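Local coordinates for protein putative glucoamylase (Bacteroides fragilis NCTC 9343, PDB 3EU8) that is a putative glucoamylase, probably a glycoside hydrolase built as an alpha/alpha barrel of helical hairpins, though its activity and substrate remain inferred, at residues K240-E245 / R293-R298; F197-Y202 / E227-N232; A340-I345 / G393-M398; G368-Y373 / K385-I390; Y317-Y322 / E378-Y383. One frame throughout, in Å; residues are numbered along the deposited sequence.

Interaction 1: K240-E245 / R293-R298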
# COMPACT_ATOMS: atom_id res chain seq x y z
N LYS A 240 9.76 -17.68 16.25
CA LYS A 240 8.86 -16.85 17.07
C LYS A 240 9.44 -15.47 17.36
O LYS A 240 10.63 -15.31 17.55
CB LYS A 240 8.44 -17.52 18.38
CG LYS A 240 7.68 -18.82 18.18
CD LYS A 240 7.33 -19.48 19.49
CE LYS A 240 6.02 -20.24 19.38
NZ LYS A 240 6.13 -21.38 18.42
N VAL A 241 8.55 -14.47 17.32
CA VAL A 241 8.85 -13.11 17.73
C VAL A 241 7.71 -12.71 18.65
O VAL A 241 6.54 -12.97 18.31
CB VAL A 241 8.95 -12.17 16.56
CG1 VAL A 241 9.39 -10.77 17.05
CG2 VAL A 241 9.92 -12.73 15.53
N GLU A 242 8.07 -12.14 19.82
CA GLU A 242 7.11 -11.79 20.88
C GLU A 242 6.22 -12.98 21.21
O GLU A 242 5.04 -12.81 21.51
CB GLU A 242 6.25 -10.58 20.52
CG GLU A 242 7.02 -9.31 20.25
CD GLU A 242 7.69 -8.70 21.48
OE1 GLU A 242 7.29 -8.95 22.65
OE2 GLU A 242 8.66 -7.95 21.23
N GLY A 243 6.79 -14.18 21.15
CA GLY A 243 6.05 -15.42 21.46
C GLY A 243 5.07 -15.88 20.38
O GLY A 243 4.29 -16.81 20.60
N ILE A 244 5.11 -15.25 19.20
CA ILE A 244 4.14 -15.50 18.14
C ILE A 244 4.88 -16.10 16.92
O ILE A 244 5.95 -15.65 16.55
CB ILE A 244 3.35 -14.23 17.84
CG1 ILE A 244 2.57 -13.82 19.08
CG2 ILE A 244 2.36 -14.40 16.64
CD1 ILE A 244 2.10 -12.37 19.04
N GLU A 245 4.33 -17.17 16.37
CA GLU A 245 4.92 -17.85 15.22
C GLU A 245 4.82 -17.01 13.95
O GLU A 245 3.73 -16.51 13.60
CB GLU A 245 4.19 -19.19 15.01
CG GLU A 245 4.79 -20.17 13.97
CD GLU A 245 6.17 -20.75 14.32
OE1 GLU A 245 6.54 -20.93 15.52
OE2 GLU A 245 6.88 -21.04 13.35
N ARG A 293 1.52 -5.65 17.72
CA ARG A 293 0.67 -5.33 18.85
C ARG A 293 1.31 -5.76 20.17
O ARG A 293 1.32 -5.01 21.15
CB ARG A 293 -0.65 -6.04 18.67
CG ARG A 293 -1.59 -5.89 19.81
CD ARG A 293 -2.88 -6.60 19.50
NE ARG A 293 -3.81 -6.46 20.62
CZ ARG A 293 -3.88 -7.26 21.68
NH1 ARG A 293 -3.06 -8.30 21.85
NH2 ARG A 293 -4.77 -6.99 22.62
N GLU A 294 1.86 -6.97 20.19
CA GLU A 294 2.45 -7.50 21.38
C GLU A 294 3.65 -6.69 21.83
O GLU A 294 3.78 -6.40 23.02
CB GLU A 294 2.84 -8.96 21.21
CG GLU A 294 3.00 -9.69 22.54
CD GLU A 294 1.68 -9.80 23.34
OE1 GLU A 294 0.57 -9.78 22.76
OE2 GLU A 294 1.77 -9.90 24.58
N TYR A 295 4.53 -6.31 20.90
CA TYR A 295 5.70 -5.50 21.27
C TYR A 295 5.27 -4.19 21.92
O TYR A 295 5.87 -3.77 22.90
CB TYR A 295 6.61 -5.24 20.07
CG TYR A 295 7.64 -4.19 20.37
CD1 TYR A 295 7.34 -2.84 20.23
CD2 TYR A 295 8.89 -4.54 20.86
CE1 TYR A 295 8.28 -1.87 20.57
CE2 TYR A 295 9.81 -3.59 21.16
CZ TYR A 295 9.52 -2.27 21.03
OH TYR A 295 10.47 -1.34 21.38
N CYS A 296 4.22 -3.57 21.39
CA CYS A 296 3.71 -2.28 21.89
C CYS A 296 3.06 -2.41 23.27
O CYS A 296 3.20 -1.52 24.09
CB CYS A 296 2.69 -1.68 20.90
SG CYS A 296 3.41 -1.12 19.35
N ILE A 297 2.37 -3.51 23.52
CA ILE A 297 1.80 -3.79 24.83
C ILE A 297 2.91 -4.06 25.88
O ILE A 297 2.83 -3.63 27.06
CB ILE A 297 0.81 -5.01 24.75
CG1 ILE A 297 -0.44 -4.66 23.93
CG2 ILE A 297 0.37 -5.45 26.17
CD1 ILE A 297 -1.50 -5.78 23.90
N ARG A 298 3.95 -4.78 25.47
CA ARG A 298 5.07 -5.03 26.35
C ARG A 298 5.80 -3.68 26.64
O ARG A 298 6.18 -3.42 27.75
CB ARG A 298 5.97 -6.10 25.73
CG ARG A 298 7.13 -6.57 26.63
CD ARG A 298 7.75 -7.80 26.06
NE ARG A 298 8.46 -7.50 24.83
CZ ARG A 298 9.71 -7.08 24.78
NH1 ARG A 298 10.40 -6.85 25.89
NH2 ARG A 298 10.29 -6.85 23.60
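Glu242, at the tip of a beta hairpin, reaches across to helix 281-298 and is held there by Arg298. Its CB lies against CB of Glu294 at 3.8 Å, an aliphatic contact at the base of both side chains. CG stands anti to the carbonyl carbon (chi1 -60°) and runs over the backbone of Tyr295, and the bend at chi2 then turns the carboxylate along the helix toward Arg298. There the two carboxylate oxygens take separate donors of the guanidinium, side-on: OE1 of Glu242 accepts the N-H of NE of Arg298 at 2.9 Å and OE2 of Glu242 accepts from NH2 of Arg298 at 3.1 Å. Both oxygens use their syn lone pairs, and the two flat groups are nearly coplanar, 20° apart, so the bidentate salt bridge fixes the rotation of the carboxylate. OE2 also meets the ring edge of Tyr295, 3.4 Å from CD2, while the hydroxyl of that ring is hydrogen-bonded to Asp332. Beside the Glu242 contact, CD1 of Ile244 touches CB of Glu294 at 4.1 Å, and the Ile244 side chain also packs on Asn287, Leu290 and Val291 of the same helix. Val241 to Ile244 form a type I' turn, with Glu242 and Gly243 both at positive phi. This is the tight two-residue connection of an antiparallel beta hairpin, here joining strands 236-241 and 244-248 and docked on a helix at the protein surface.

Interaction 2: F197-Y202 / E227-N232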
# COMPACT_ATOMS: atom_id res chain seq x y z
N PHE A 197 19.45 -3.75 -7.14
CA PHE A 197 18.67 -4.25 -6.02
C PHE A 197 17.79 -5.40 -6.48
O PHE A 197 16.62 -5.20 -6.78
CB PHE A 197 17.84 -3.08 -5.45
CG PHE A 197 17.47 -3.24 -4.00
CD1 PHE A 197 16.39 -4.05 -3.62
CD2 PHE A 197 18.20 -2.59 -3.00
CE1 PHE A 197 16.04 -4.21 -2.27
CE2 PHE A 197 17.86 -2.74 -1.65
CZ PHE A 197 16.77 -3.55 -1.29
N PRO A 198 18.35 -6.63 -6.55
CA PRO A 198 17.44 -7.76 -6.82
C PRO A 198 16.52 -7.97 -5.62
O PRO A 198 16.96 -7.82 -4.49
CB PRO A 198 18.38 -8.97 -7.03
CG PRO A 198 19.68 -8.59 -6.41
CD PRO A 198 19.75 -7.06 -6.38
N VAL A 199 15.27 -8.33 -5.87
CA VAL A 199 14.27 -8.34 -4.83
C VAL A 199 13.98 -9.76 -4.37
O VAL A 199 13.39 -10.55 -5.13
CB VAL A 199 12.96 -7.64 -5.32
CG1 VAL A 199 11.90 -7.68 -4.24
CG2 VAL A 199 13.28 -6.22 -5.73
N HIS A 200 14.37 -10.05 -3.13
CA HIS A 200 14.16 -11.33 -2.47
C HIS A 200 13.19 -11.13 -1.31
O HIS A 200 13.25 -10.10 -0.64
CB HIS A 200 15.49 -11.90 -1.92
CG HIS A 200 16.63 -11.90 -2.90
ND1 HIS A 200 16.63 -12.69 -4.03
CD2 HIS A 200 17.83 -11.28 -2.86
CE1 HIS A 200 17.77 -12.51 -4.68
NE2 HIS A 200 18.51 -11.65 -4.00
N GLY A 201 12.34 -12.12 -1.03
CA GLY A 201 11.36 -12.03 0.07
C GLY A 201 11.89 -12.57 1.39
O GLY A 201 13.03 -13.08 1.43
N TYR A 202 11.11 -12.44 2.47
CA TYR A 202 9.82 -11.75 2.47
C TYR A 202 9.97 -10.25 2.77
O TYR A 202 10.75 -9.85 3.62
CB TYR A 202 8.80 -12.40 3.44
CG TYR A 202 7.45 -11.73 3.33
CD1 TYR A 202 6.57 -12.08 2.30
CD2 TYR A 202 7.06 -10.71 4.21
CE1 TYR A 202 5.37 -11.44 2.14
CE2 TYR A 202 5.82 -10.06 4.07
CZ TYR A 202 4.99 -10.41 3.01
OH TYR A 202 3.76 -9.79 2.80
N GLU A 227 13.08 -18.97 -7.66
CA GLU A 227 14.48 -18.69 -7.43
C GLU A 227 14.74 -17.28 -6.91
O GLU A 227 15.54 -17.10 -6.01
CB GLU A 227 15.27 -18.90 -8.73
CG GLU A 227 15.17 -20.35 -9.29
CD GLU A 227 16.04 -20.59 -10.55
OE1 GLU A 227 17.06 -19.86 -10.79
OE2 GLU A 227 15.69 -21.54 -11.30
N GLY A 228 14.07 -16.27 -7.45
CA GLY A 228 14.36 -14.87 -7.11
C GLY A 228 13.71 -14.40 -5.82
O GLY A 228 14.39 -14.01 -4.87
N TRP A 229 12.39 -14.44 -5.78
CA TRP A 229 11.61 -14.04 -4.58
C TRP A 229 11.82 -15.01 -3.41
O TRP A 229 12.20 -14.59 -2.31
CB TRP A 229 10.12 -13.91 -4.93
CG TRP A 229 9.21 -13.68 -3.74
CD1 TRP A 229 8.38 -14.58 -3.13
CD2 TRP A 229 9.06 -12.46 -3.01
NE1 TRP A 229 7.71 -13.99 -2.09
CE2 TRP A 229 8.12 -12.69 -1.99
CE3 TRP A 229 9.63 -11.18 -3.14
CZ2 TRP A 229 7.73 -11.70 -1.12
CZ3 TRP A 229 9.25 -10.22 -2.26
CH2 TRP A 229 8.31 -10.46 -1.27
N ALA A 230 11.62 -16.31 -3.66
CA ALA A 230 11.55 -17.35 -2.63
C ALA A 230 12.91 -18.01 -2.36
O ALA A 230 13.04 -18.75 -1.39
CB ALA A 230 10.50 -18.40 -3.05
N GLN A 231 13.90 -17.75 -3.21
CA GLN A 231 15.24 -18.32 -3.15
C GLN A 231 15.23 -19.81 -2.82
O GLN A 231 15.86 -20.27 -1.85
CB GLN A 231 16.10 -17.54 -2.20
CG GLN A 231 16.27 -16.13 -2.70
CD GLN A 231 17.22 -15.34 -1.87
OE1 GLN A 231 16.94 -15.04 -0.72
NE2 GLN A 231 18.36 -14.97 -2.47
N ASN A 232 14.51 -20.53 -3.68
CA ASN A 232 14.42 -21.98 -3.63
C ASN A 232 13.94 -22.54 -2.30
O ASN A 232 14.37 -23.62 -1.90
CB ASN A 232 15.79 -22.57 -4.04
CG ASN A 232 16.30 -22.00 -5.37
OD1 ASN A 232 15.69 -22.23 -6.41
ND2 ASN A 232 17.38 -21.26 -5.33
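The end of helix 222-229, where its winding widens into a pi-type turn, is met by an irregular loop whose His200 and Gly201 take up two successive carbonyls. ND1 of His200 donates to O of Gly228 at 2.7 Å in a nearly straight bond (165°), with the acceptor in the ring plane. Gly201 N donates to O of Trp229 at 2.8 Å. Gln231 comes over the imidazole with its amide nearly parallel to it, 12° between the planes; its NE2 sits above the ring centre and makes no hydrogen bond to ND1 of His200. N and CA of Gly201 lie over one face of the indole of Trp229: CA is 3.5 Å from the centroid of the six-membered ring, almost on its normal, a CH-pi contact, and a CB here would point into the indole. A cis peptide follows Gly201, and Tyr202 then runs alongside the indole, its CD1 3.6 Å from CZ2 of Trp229. Tyr225 and Tyr209 also meet the Trp229 ring, while the hydroxyl of Tyr202 hydrogen-bonds to O of Trp260. The arrangement is that of a helix C-terminus whose last carbonyls accept hydrogen bonds from a neighbouring loop.

Interaction 3: A340-I345 / G393-M398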
# COMPACT_ATOMS: atom_id res chain seq x y z
N ALA A 340 -0.76 1.65 10.63
CA ALA A 340 -0.27 0.33 11.00
C ALA A 340 -1.40 -0.59 11.52
O ALA A 340 -1.71 -1.60 10.90
CB ALA A 340 0.90 0.43 12.04
N ALA A 341 -2.00 -0.22 12.65
CA ALA A 341 -3.12 -0.96 13.24
C ALA A 341 -4.37 -0.94 12.37
O ALA A 341 -5.02 -1.95 12.20
CB ALA A 341 -3.45 -0.40 14.64
N LEU A 342 -4.69 0.24 11.82
CA LEU A 342 -5.93 0.46 11.09
C LEU A 342 -5.96 -0.30 9.77
O LEU A 342 -6.98 -0.86 9.39
CB LEU A 342 -6.18 1.96 10.86
CG LEU A 342 -6.92 2.76 11.93
CD1 LEU A 342 -6.48 2.34 13.30
CD2 LEU A 342 -6.78 4.26 11.74
N SER A 343 -4.85 -0.32 9.06
CA SER A 343 -4.80 -1.04 7.79
C SER A 343 -4.78 -2.57 8.02
O SER A 343 -4.89 -3.37 7.09
CB SER A 343 -3.61 -0.57 6.96
OG SER A 343 -3.66 0.85 6.76
N SER A 344 -4.61 -2.98 9.27
CA SER A 344 -4.66 -4.40 9.62
C SER A 344 -6.04 -4.83 10.15
O SER A 344 -6.21 -5.95 10.64
CB SER A 344 -3.53 -4.74 10.59
OG SER A 344 -2.39 -5.09 9.86
N ILE A 345 -7.04 -3.97 9.96
CA ILE A 345 -8.42 -4.24 10.39
C ILE A 345 -8.92 -5.56 9.80
O ILE A 345 -9.70 -6.23 10.45
CB ILE A 345 -9.39 -3.08 10.02
CG1 ILE A 345 -10.81 -3.32 10.59
CG2 ILE A 345 -9.42 -2.87 8.45
CD1 ILE A 345 -11.72 -2.09 10.54
N GLY A 393 -3.64 5.70 1.97
CA GLY A 393 -4.36 4.83 1.05
C GLY A 393 -4.82 3.50 1.65
O GLY A 393 -5.96 3.11 1.48
N PRO A 394 -3.91 2.78 2.28
CA PRO A 394 -4.23 1.53 2.92
C PRO A 394 -5.29 1.57 4.03
O PRO A 394 -6.02 0.60 4.20
CB PRO A 394 -2.88 1.11 3.48
CG PRO A 394 -1.89 1.70 2.54
CD PRO A 394 -2.46 3.07 2.35
N ILE A 395 -5.44 2.70 4.71
CA ILE A 395 -6.50 2.83 5.68
C ILE A 395 -7.85 2.76 4.96
O ILE A 395 -8.75 2.01 5.37
CB ILE A 395 -6.37 4.15 6.50
CG1 ILE A 395 -5.09 4.15 7.35
CG2 ILE A 395 -7.61 4.37 7.38
CD1 ILE A 395 -4.80 5.48 8.08
N ALA A 396 -8.02 3.54 3.91
CA ALA A 396 -9.32 3.60 3.20
C ALA A 396 -9.62 2.25 2.52
O ALA A 396 -10.75 1.76 2.57
CB ALA A 396 -9.36 4.77 2.17
N VAL A 397 -8.60 1.65 1.92
CA VAL A 397 -8.79 0.45 1.12
C VAL A 397 -9.04 -0.78 2.00
O VAL A 397 -9.86 -1.61 1.67
CB VAL A 397 -7.57 0.18 0.20
CG1 VAL A 397 -7.64 -1.24 -0.36
CG2 VAL A 397 -7.48 1.26 -0.85
N MSE A 398 -8.33 -0.88 3.12
CA MSE A 398 -8.46 -2.01 3.99
C MSE A 398 -9.75 -1.98 4.82
O MSE A 398 -10.31 -3.06 5.13
CB MSE A 398 -7.24 -2.16 4.89
CG MSE A 398 -6.03 -2.79 4.18
SE MSE A 398 -6.36 -4.49 3.18
CE MSE A 398 -4.74 -5.36 3.74
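Ser343 sits against Pro394 and Ile395 of helix 389-404, its OG 3.4 Å from CB of Pro394 and 3.6 Å from CG1 of Ile395. With OG anti to the carbonyl carbon (chi1 -56°), the hydroxyl lies beside the peptide joining those two residues but makes no hydrogen bond to it; its bond goes back to O of Thr339, one turn earlier. O of Ser343 faces the selenomethionine Met398, whose CG lies 3.2 Å away. CG2 of Ile345 approaches O of Met398 at 3.4 Å, and CB of Leu342 lies more loosely on CG1 of Ile395. The contact thus joins helix 338-342 and the type I turn from Leu342 to Ile345 to the kinked helix 389-404 in the buried interior, among the helices of the fold. The kink falls at Pro394, whose nitrogen makes no bond to the preceding turn. Farther out, Val355 and Met356 of helix 349-361 pack on Leu342, Val25 of helix 18-34 packs on Ile395, and Phe69 of helix 64-79 on Pro394.

Interaction 4: G368-Y373 / K385-I390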
# COMPACT_ATOMS: atom_id res chain seq x y z
N GLY A 368 -7.45 14.67 11.60
CA GLY A 368 -7.59 15.90 10.87
C GLY A 368 -8.63 15.84 9.78
O GLY A 368 -9.41 14.91 9.71
N PRO A 369 -8.64 16.88 8.93
CA PRO A 369 -9.65 17.02 7.87
C PRO A 369 -9.63 15.93 6.82
O PRO A 369 -10.67 15.65 6.27
CB PRO A 369 -9.34 18.39 7.25
CG PRO A 369 -8.07 18.83 7.80
CD PRO A 369 -7.75 18.05 9.02
N TYR A 370 -8.47 15.32 6.56
CA TYR A 370 -8.37 14.21 5.62
C TYR A 370 -8.02 12.92 6.33
O TYR A 370 -7.36 12.05 5.76
CB TYR A 370 -7.38 14.53 4.51
CG TYR A 370 -7.69 15.83 3.80
CD1 TYR A 370 -8.84 15.96 3.04
CD2 TYR A 370 -6.84 16.94 3.89
CE1 TYR A 370 -9.15 17.14 2.39
CE2 TYR A 370 -7.15 18.13 3.25
CZ TYR A 370 -8.31 18.22 2.49
OH TYR A 370 -8.68 19.39 1.83
N GLY A 371 -8.46 12.79 7.57
CA GLY A 371 -8.33 11.57 8.33
C GLY A 371 -7.18 11.66 9.31
O GLY A 371 -6.72 12.73 9.65
N PHE A 372 -6.71 10.51 9.78
CA PHE A 372 -5.66 10.48 10.77
C PHE A 372 -4.37 10.99 10.16
O PHE A 372 -4.04 10.65 9.04
CB PHE A 372 -5.42 9.08 11.27
CG PHE A 372 -6.54 8.54 12.04
CD1 PHE A 372 -6.74 8.95 13.35
CD2 PHE A 372 -7.43 7.65 11.45
CE1 PHE A 372 -7.77 8.47 14.06
CE2 PHE A 372 -8.49 7.16 12.17
CZ PHE A 372 -8.66 7.57 13.47
N TYR A 373 -3.67 11.83 10.92
CA TYR A 373 -2.38 12.30 10.48
C TYR A 373 -1.38 11.15 10.54
O TYR A 373 -1.66 10.11 11.15
CB TYR A 373 -1.88 13.44 11.37
CG TYR A 373 -2.71 14.69 11.31
CD1 TYR A 373 -2.94 15.33 10.10
CD2 TYR A 373 -3.23 15.26 12.47
CE1 TYR A 373 -3.70 16.49 10.02
CE2 TYR A 373 -3.99 16.46 12.40
CZ TYR A 373 -4.20 17.07 11.17
OH TYR A 373 -4.96 18.23 11.05
N LYS A 385 0.61 17.76 11.78
CA LYS A 385 -0.61 17.82 11.03
C LYS A 385 -0.23 17.58 9.55
O LYS A 385 -0.27 18.47 8.73
CB LYS A 385 -1.30 19.16 11.27
CG LYS A 385 -1.75 19.36 12.71
CD LYS A 385 -2.66 20.63 12.85
CE LYS A 385 -2.99 20.95 14.36
NZ LYS A 385 -4.16 20.18 14.89
N ARG A 386 0.22 16.35 9.27
CA ARG A 386 0.83 16.01 8.00
C ARG A 386 0.37 14.60 7.57
O ARG A 386 0.13 13.71 8.41
CB ARG A 386 2.38 16.06 8.07
CG ARG A 386 2.90 17.36 8.53
CD ARG A 386 4.39 17.44 8.65
NE ARG A 386 4.85 18.83 8.61
CZ ARG A 386 6.13 19.20 8.57
NH1 ARG A 386 7.10 18.32 8.57
NH2 ARG A 386 6.45 20.47 8.52
N TYR A 387 0.30 14.43 6.26
CA TYR A 387 -0.21 13.21 5.64
C TYR A 387 0.79 12.72 4.59
O TYR A 387 1.54 13.51 3.99
CB TYR A 387 -1.51 13.55 4.92
CG TYR A 387 -2.68 13.94 5.79
CD1 TYR A 387 -3.31 13.00 6.59
CD2 TYR A 387 -3.20 15.23 5.78
CE1 TYR A 387 -4.40 13.34 7.40
CE2 TYR A 387 -4.32 15.59 6.57
CZ TYR A 387 -4.92 14.64 7.37
OH TYR A 387 -6.04 14.92 8.17
N LEU A 388 0.77 11.40 4.36
CA LEU A 388 1.50 10.75 3.23
C LEU A 388 0.52 9.83 2.53
O LEU A 388 -0.22 9.08 3.21
CB LEU A 388 2.71 9.91 3.74
CG LEU A 388 3.89 10.60 4.42
CD1 LEU A 388 4.86 9.57 4.99
CD2 LEU A 388 4.62 11.55 3.49
N ALA A 389 0.50 9.89 1.19
CA ALA A 389 -0.36 9.03 0.33
C ALA A 389 -0.26 7.57 0.70
O ALA A 389 -1.28 6.88 0.77
CB ALA A 389 -0.00 9.21 -1.18
N ILE A 390 0.97 7.10 0.94
CA ILE A 390 1.20 5.67 1.14
C ILE A 390 0.75 5.16 2.49
O ILE A 390 0.57 3.94 2.66
CB ILE A 390 2.71 5.27 0.88
CG1 ILE A 390 3.68 5.96 1.86
CG2 ILE A 390 3.07 5.49 -0.61
CD1 ILE A 390 5.17 5.51 1.69
O HOH W 1 -6.26 18.88 13.02
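Lys385 lies on one face of the Tyr373 ring, its CA 3.5 Å from the ring centroid and almost on the normal, a CH-pi contact; CB and CG run on past CZ and CE2 of the ring. Its NZ donates to a water at 3.1 Å. At Arg386 the backbone N passes 3.4 Å from CD1 of Tyr373, while the side chain leads off to a salt bridge with Asp51. The ring of Tyr387 then lies between CB of Tyr370, over one face, and the Tyr373 ring on the other, where CD1 of Tyr373 is 3.4 Å from CZ of Tyr387; the Tyr373 and Tyr387 planes are oblique, 43° apart. The hydroxyl of Tyr387 enters the type I turn from Gly368 to Gly371, accepting from N of Tyr370 at 2.9 Å and donating to O of Gly371 at 2.7 Å. Gly368 N reaches that same carbonyl from the opposite face of its plane. The small hairpin 367-372 is thereby tied to strand 386-388, which pairs antiparallel with strand 47-49 and leads directly into helix 389-404, while helix 18-34 packs against Tyr370 and Phe372.

Interaction 5: Y317-Y322 / E378-Y383. With EDO (1,2-ethanediol), chain V; EDO (1,2-ethanediol), chain X.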
# COMPACT_ATOMS: atom_id res chain seq x y z
N TYR A 317 6.72 9.20 8.88
CA TYR A 317 7.37 10.32 9.50
C TYR A 317 7.63 10.00 10.96
O TYR A 317 6.84 9.29 11.63
CB TYR A 317 6.49 11.56 9.44
CG TYR A 317 6.45 12.33 8.16
CD1 TYR A 317 7.62 12.60 7.44
CD2 TYR A 317 5.24 12.86 7.69
CE1 TYR A 317 7.58 13.36 6.26
CE2 TYR A 317 5.19 13.62 6.52
CZ TYR A 317 6.36 13.87 5.82
OH TYR A 317 6.31 14.63 4.69
N SER A 318 8.70 10.57 11.47
CA SER A 318 9.17 10.30 12.82
C SER A 318 9.62 11.61 13.46
O SER A 318 9.83 12.59 12.76
CB SER A 318 10.29 9.29 12.79
OG SER A 318 10.56 8.84 14.10
N VAL A 319 9.76 11.62 14.77
CA VAL A 319 10.15 12.86 15.46
C VAL A 319 11.39 13.48 14.79
O VAL A 319 11.39 14.68 14.53
CB VAL A 319 10.38 12.65 16.97
CG1 VAL A 319 10.93 13.93 17.64
CG2 VAL A 319 9.08 12.19 17.63
N ASP A 320 12.38 12.67 14.45
CA ASP A 320 13.63 13.17 13.89
C ASP A 320 13.69 13.17 12.36
O ASP A 320 14.78 13.34 11.79
CB ASP A 320 14.81 12.39 14.48
CG ASP A 320 15.02 12.66 16.00
OD1 ASP A 320 14.72 13.78 16.48
OD2 ASP A 320 15.47 11.74 16.72
N GLY A 321 12.54 13.02 11.69
CA GLY A 321 12.47 13.00 10.22
C GLY A 321 11.49 11.96 9.69
O GLY A 321 10.29 12.18 9.70
N TYR A 322 12.03 10.84 9.21
CA TYR A 322 11.28 9.72 8.64
C TYR A 322 12.04 8.45 9.03
O TYR A 322 13.26 8.43 8.86
CB TYR A 322 11.19 9.82 7.09
CG TYR A 322 10.38 8.71 6.46
CD1 TYR A 322 10.94 7.44 6.22
CD2 TYR A 322 9.03 8.89 6.17
CE1 TYR A 322 10.19 6.41 5.68
CE2 TYR A 322 8.27 7.87 5.64
CZ TYR A 322 8.84 6.63 5.42
OH TYR A 322 8.07 5.62 4.88
N GLU A 378 3.42 10.61 21.75
CA GLU A 378 2.95 11.18 22.99
C GLU A 378 4.12 11.55 23.88
O GLU A 378 4.08 12.57 24.56
CB GLU A 378 2.03 10.22 23.75
CG GLU A 378 0.76 9.95 23.03
CD GLU A 378 -0.19 9.13 23.84
OE1 GLU A 378 -0.28 9.41 25.08
OE2 GLU A 378 -0.80 8.21 23.23
N THR A 379 5.17 10.72 23.87
CA THR A 379 6.34 10.95 24.70
C THR A 379 7.01 12.24 24.31
O THR A 379 7.42 13.01 25.16
CB THR A 379 7.39 9.84 24.57
OG1 THR A 379 6.91 8.62 25.15
CG2 THR A 379 8.64 10.27 25.28
N ALA A 380 7.16 12.48 23.02
CA ALA A 380 7.84 13.67 22.54
C ALA A 380 6.90 14.90 22.39
O ALA A 380 7.34 15.96 21.96
CB ALA A 380 8.54 13.36 21.23
N ASP A 381 5.61 14.74 22.73
CA ASP A 381 4.60 15.76 22.47
C ASP A 381 4.64 16.19 20.99
O ASP A 381 4.63 17.39 20.67
CB ASP A 381 4.85 16.96 23.42
CG ASP A 381 3.67 17.92 23.50
OD1 ASP A 381 2.57 17.57 23.00
OD2 ASP A 381 3.86 19.04 24.05
N TRP A 382 4.71 15.20 20.11
CA TRP A 382 4.94 15.41 18.68
C TRP A 382 3.72 14.99 17.89
O TRP A 382 3.42 13.81 17.81
CB TRP A 382 6.19 14.62 18.23
CG TRP A 382 6.57 14.79 16.79
CD1 TRP A 382 7.13 15.90 16.22
CD2 TRP A 382 6.44 13.82 15.74
NE1 TRP A 382 7.31 15.70 14.89
CE2 TRP A 382 6.91 14.43 14.56
CE3 TRP A 382 5.96 12.52 15.67
CZ2 TRP A 382 6.93 13.77 13.33
CZ3 TRP A 382 5.97 11.86 14.46
CH2 TRP A 382 6.45 12.49 13.30
N TYR A 383 3.00 15.96 17.33
CA TYR A 383 1.71 15.71 16.67
C TYR A 383 1.65 16.49 15.35
O TYR A 383 0.99 17.51 15.26
CB TYR A 383 0.55 16.09 17.60
CG TYR A 383 0.41 15.29 18.92
CD1 TYR A 383 -0.26 14.06 18.96
CD2 TYR A 383 0.93 15.77 20.12
CE1 TYR A 383 -0.39 13.34 20.14
CE2 TYR A 383 0.78 15.05 21.33
CZ TYR A 383 0.13 13.83 21.32
OH TYR A 383 -0.02 13.13 22.50
C1 EDO V . 4.80 19.14 17.49
O1 EDO V . 3.38 18.99 17.59
C2 EDO V . 5.30 18.82 16.08
O2 EDO V . 4.63 19.63 15.10
C1 EDO X . 8.46 18.90 18.54
O1 EDO X . 7.21 18.68 19.20
C2 EDO X . 9.39 17.72 18.80
O2 EDO X . 9.25 17.23 20.13
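A type I turn from Ser318 to Gly321, the tip of the hairpin of strands 317-318 and 321-324, lies on the indole of Trp382 in a surface contact without hydrogen bonds between the segments. CA of Val319 stands 3.8 Å from the centroid of the six-membered ring, 16° off its normal, in a CH-pi contact. The carbonyl carbon of Ser318 lies over the same face nearer the rim, and its O is 3.2 Å from CZ2 of Trp382. CG2 of Val319, anti to the carbonyl carbon, bears on the indole at CD2, 3.6 Å away, and also touches CB of Ala380 at 3.8 Å. CB of Tyr317 meets the ring edge at CH2 of Trp382. The indole extends to the hairpin because its CG is anti to the backbone N (chi1 -178°). Two 1,2-ethanediol molecules, probably from the crystallisation liquor, lie near CD1 of Trp382; one accepts from N of Tyr383 at 3.1 Å through O1, and the other donates to O of Ala380. Asp381 and Trp382 fit a G1 beta bulge facing Ser377. The Trp382 loop connects strands 371-372 and 386-388, and Tyr317 bridges to the latter, packing on Arg386 and Leu388 while its hydroxyl hydrogen-bonds to His49.

Along the chain interaction 2 closes first, then interaction 1, and the remaining three interlock: the segments of interaction 5 alternate with those of interactions 3 and 4, and interaction 4 falls wholly between the two segments of interaction 3. Interactions 3 and 4 share helix 389-404, with centres about 13 Å apart, and meet where Leu342 packs on Phe372. Interactions 4 and 5, centres about 15 Å apart, touch where Leu388 packs on Tyr317 and Tyr322, and Arg386 on Tyr317. A continuous run of packing therefore leads from the buried helices outward to the surface hairpin. Interactions 1 and 2 are separate, their centres about 26 Å apart, and touch none of the others.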